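Local coordinates for flagellar biosynthetic protein FliP (Thermotoga maritima MSB8, PDB 5H72), which forms part of the membrane-embedded core of the flagellar type III protein export gate, here represented by its periplasmic domain, at the interface of chains A and B. Residues are numbered along the deposited sequence; one frame, centred on the assembly and turned at random. Chains: chain A/B, Flagellar biosynthetic protein FliP.

The interface of chains A and B. Residues chain A 36, 40, 76, 79-80; chain B 28, 32, 35.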
ATOM      1  N   GLU A  36      -9.189   2.384  12.696  1.00 34.33           N
ATOM      2  CA  GLU A  36      -7.968   3.116  13.042  1.00 32.63           C
ATOM      3  C   GLU A  36      -8.289   4.564  13.395  1.00 35.50           C
ATOM      4  O   GLU A  36      -7.717   5.127  14.325  1.00 33.07           O
ATOM      5  CB  GLU A  36      -6.957   3.085  11.888  1.00 31.85           C
ATOM      6  CG  GLU A  36      -6.086   1.841  11.845  1.00 34.62           C
ATOM      7  CD  GLU A  36      -5.107   1.763  13.015  1.00 38.23           C
ATOM      8  OE1 GLU A  36      -4.212   2.630  13.114  1.00 33.95           O
ATOM      9  OE2 GLU A  36      -5.234   0.830  13.833  1.00 39.29           O
ATOM     10  N   HIS A  40      -7.977   5.999  17.374  1.00 38.81           N
ATOM     11  CA  HIS A  40      -7.021   7.073  17.644  1.00 39.55           C
ATOM     12  C   HIS A  40      -7.697   8.455  17.666  1.00 40.45           C
ATOM     13  O   HIS A  40      -7.028   9.482  17.677  1.00 37.97           O
ATOM     14  CB  HIS A  40      -5.889   7.045  16.618  1.00 35.63           C
ATOM     15  CG  HIS A  40      -5.092   5.775  16.635  1.00 36.21           C
ATOM     16  ND1 HIS A  40      -4.224   5.455  17.656  1.00 33.98           N
ATOM     17  CD2 HIS A  40      -5.040   4.745  15.760  1.00 33.69           C
ATOM     18  CE1 HIS A  40      -3.664   4.284  17.409  1.00 31.74           C
ATOM     19  NE2 HIS A  40      -4.147   3.828  16.263  1.00 38.32           N
ATOM     20  N   GLU A  76      -2.752   8.443  10.365  1.00 30.82           N
ATOM     21  CA  GLU A  76      -1.613   7.572  10.679  1.00 32.92           C
ATOM     22  C   GLU A  76      -0.334   8.371  10.881  1.00 32.96           C
ATOM     23  O   GLU A  76       0.471   8.048  11.737  1.00 31.02           O
ATOM     24  CB  GLU A  76      -1.388   6.532   9.577  1.00 31.43           C
ATOM     25  CG  GLU A  76      -2.493   5.486   9.452  1.00 33.04           C
ATOM     26  CD  GLU A  76      -2.691   4.702  10.729  1.00 35.15           C
ATOM     27  OE1 GLU A  76      -1.675   4.328  11.347  1.00 35.26           O
ATOM     28  OE2 GLU A  76      -3.854   4.471  11.119  1.00 36.07           O
ATOM     29  N   VAL A  79      -0.369  10.077  14.333  1.00 35.47           N
ATOM     30  CA  VAL A  79      -0.008   9.133  15.379  1.00 33.99           C
ATOM     31  C   VAL A  79       1.463   8.740  15.262  1.00 34.01           C
ATOM     32  O   VAL A  79       2.150   8.616  16.273  1.00 37.06           O
ATOM     33  CB  VAL A  79      -0.901   7.865  15.341  1.00 34.63           C
ATOM     34  CG1 VAL A  79      -0.485   6.861  16.432  1.00 27.65           C
ATOM     35  CG2 VAL A  79      -2.372   8.249  15.487  1.00 31.28           C
ATOM     36  N   ALA A  80       1.955   8.569  14.036  1.00 35.10           N
ATOM     37  CA  ALA A  80       3.340   8.124  13.815  1.00 38.45           C
ATOM     38  C   ALA A  80       4.371   9.105  14.387  1.00 41.50           C
ATOM     39  O   ALA A  80       5.355   8.702  15.005  1.00 36.78           O
ATOM     40  CB  ALA A  80       3.598   7.909  12.326  1.00 35.52           C
TER
ATOM     41  N   ARG B  28       4.844   2.729  13.155  1.00 32.52           N
ATOM     42  CA  ARG B  28       3.399   2.878  13.073  1.00 34.99           C
ATOM     43  C   ARG B  28       2.754   1.737  12.282  1.00 34.01           C
ATOM     44  O   ARG B  28       1.730   1.181  12.686  1.00 32.02           O
ATOM     45  CB  ARG B  28       3.032   4.216  12.439  1.00 31.30           C
ATOM     46  CG  ARG B  28       1.550   4.361  12.130  1.00 32.30           C
ATOM     47  CD  ARG B  28       0.770   4.958  13.301  1.00 32.21           C
ATOM     48  NE  ARG B  28       0.691   4.089  14.472  1.00 33.29           N
ATOM     49  CZ  ARG B  28      -0.332   3.285  14.756  1.00 36.79           C
ATOM     50  NH1 ARG B  28      -1.377   3.208  13.937  1.00 30.18           N
ATOM     51  NH2 ARG B  28      -0.310   2.554  15.869  1.00 32.19           N
ATOM     52  N   PHE B  32       0.027  -1.136  13.725  1.00 33.80           N
ATOM     53  CA  PHE B  32      -1.345  -1.325  13.298  1.00 32.67           C
ATOM     54  C   PHE B  32      -1.499  -2.713  12.681  1.00 34.65           C
ATOM     55  O   PHE B  32      -2.588  -3.283  12.721  1.00 33.65           O
ATOM     56  CB  PHE B  32      -1.834  -0.157  12.388  1.00 34.85           C
ATOM     57  CG  PHE B  32      -1.471  -0.238  10.917  1.00 33.05           C
ATOM     58  CD1 PHE B  32      -1.910  -1.276  10.106  1.00 35.95           C
ATOM     59  CD2 PHE B  32      -0.787   0.816  10.320  1.00 41.49           C
ATOM     60  CE1 PHE B  32      -1.612  -1.312   8.758  1.00 37.75           C
ATOM     61  CE2 PHE B  32      -0.477   0.800   8.951  1.00 42.07           C
ATOM     62  CZ  PHE B  32      -0.890  -0.273   8.173  1.00 45.10           C
ATOM     63  N   ASN B  35      -1.900  -4.873  15.724  1.00 34.44           N
ATOM     64  CA  ASN B  35      -3.229  -4.628  16.269  1.00 35.44           C
ATOM     65  C   ASN B  35      -4.327  -5.372  15.500  1.00 38.23           C
ATOM     66  O   ASN B  35      -5.255  -5.917  16.107  1.00 40.36           O
ATOM     67  CB  ASN B  35      -3.523  -3.127  16.284  1.00 36.97           C
ATOM     68  CG  ASN B  35      -4.839  -2.795  16.962  1.00 44.02           C
ATOM     69  OD1 ASN B  35      -5.773  -2.295  16.326  1.00 44.80           O
ATOM     70  ND2 ASN B  35      -4.925  -3.077  18.257  1.00 47.55           N
TER
HETATM   71  O   HOH W   1      -3.146   1.395  15.473  1.00 39.80           O
HETATM   72  O   HOH W   2      -5.886  -1.564  13.828  1.00 48.44           O
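The guanidinium of B:Arg28 is the flat group on which this contact is built. One face carries a methyl of A:Val79, whose CG1 lies 3.6 Å above the guanidinium plane of B:Arg28 and offset toward the rim, while the polar partners gather in plane at the edge: OE1 of A:Glu36, the carboxylate of A:Glu76 and water 1. The imidazole of A:His40 is likewise met at its edge, by water 1 and the carboxylate carbon of A:Glu36, and is turned 76° from the guanidinium, so it does not stack on it.

NH1 of B:Arg28 bridges both carboxylates. B:Arg28 NH1 lies 2.8 Å from A:Glu76 OE1, a salt bridge that is also a well-aligned hydrogen bond, 163° at the hydrogen, using the syn lone pair of the carboxylate. The salt bridge from B:Arg28 NH1 to A:Glu36 OE1 spans 3.0 Å, but as a hydrogen bond it is weak and bent, although these two groups meet tip to tip and are nearly coplanar. Two neighbouring carboxylates would be expected to stabilise the arginine's positive charge. B:Arg28 leaves its helix with CG anti to the backbone N (chi1 171°), then bends at chi2 and chi3 to turn its tip between them. Both glutamates hold CG beside the backbone N and bend at chi2, turning their carboxylates toward B:Arg28 NH1. B:Arg28 CB packs 3.7 Å from A:Ala80 CB.

Water 1 ties the cluster together, paired with both NH1 and NH2 of B:Arg28, with A:His40 NE2 at 2.7 Å and with A:Glu36 OE2 at 2.7 Å. Water 2 links the same OE2 to the amide oxygen OD1 of B:Asn35. B:Phe32 crosses A:Glu36 at about a right angle and offers its CB, 3.8 Å from A:Glu36 CD.

This charged patch belongs to a two-fold symmetric interface between two FliP periplasmic domains, possibly a crystal pairing. Chain B contributes helix 17-39; chain A, the ends of helices 17-39 and 65-80 and the loop after the former.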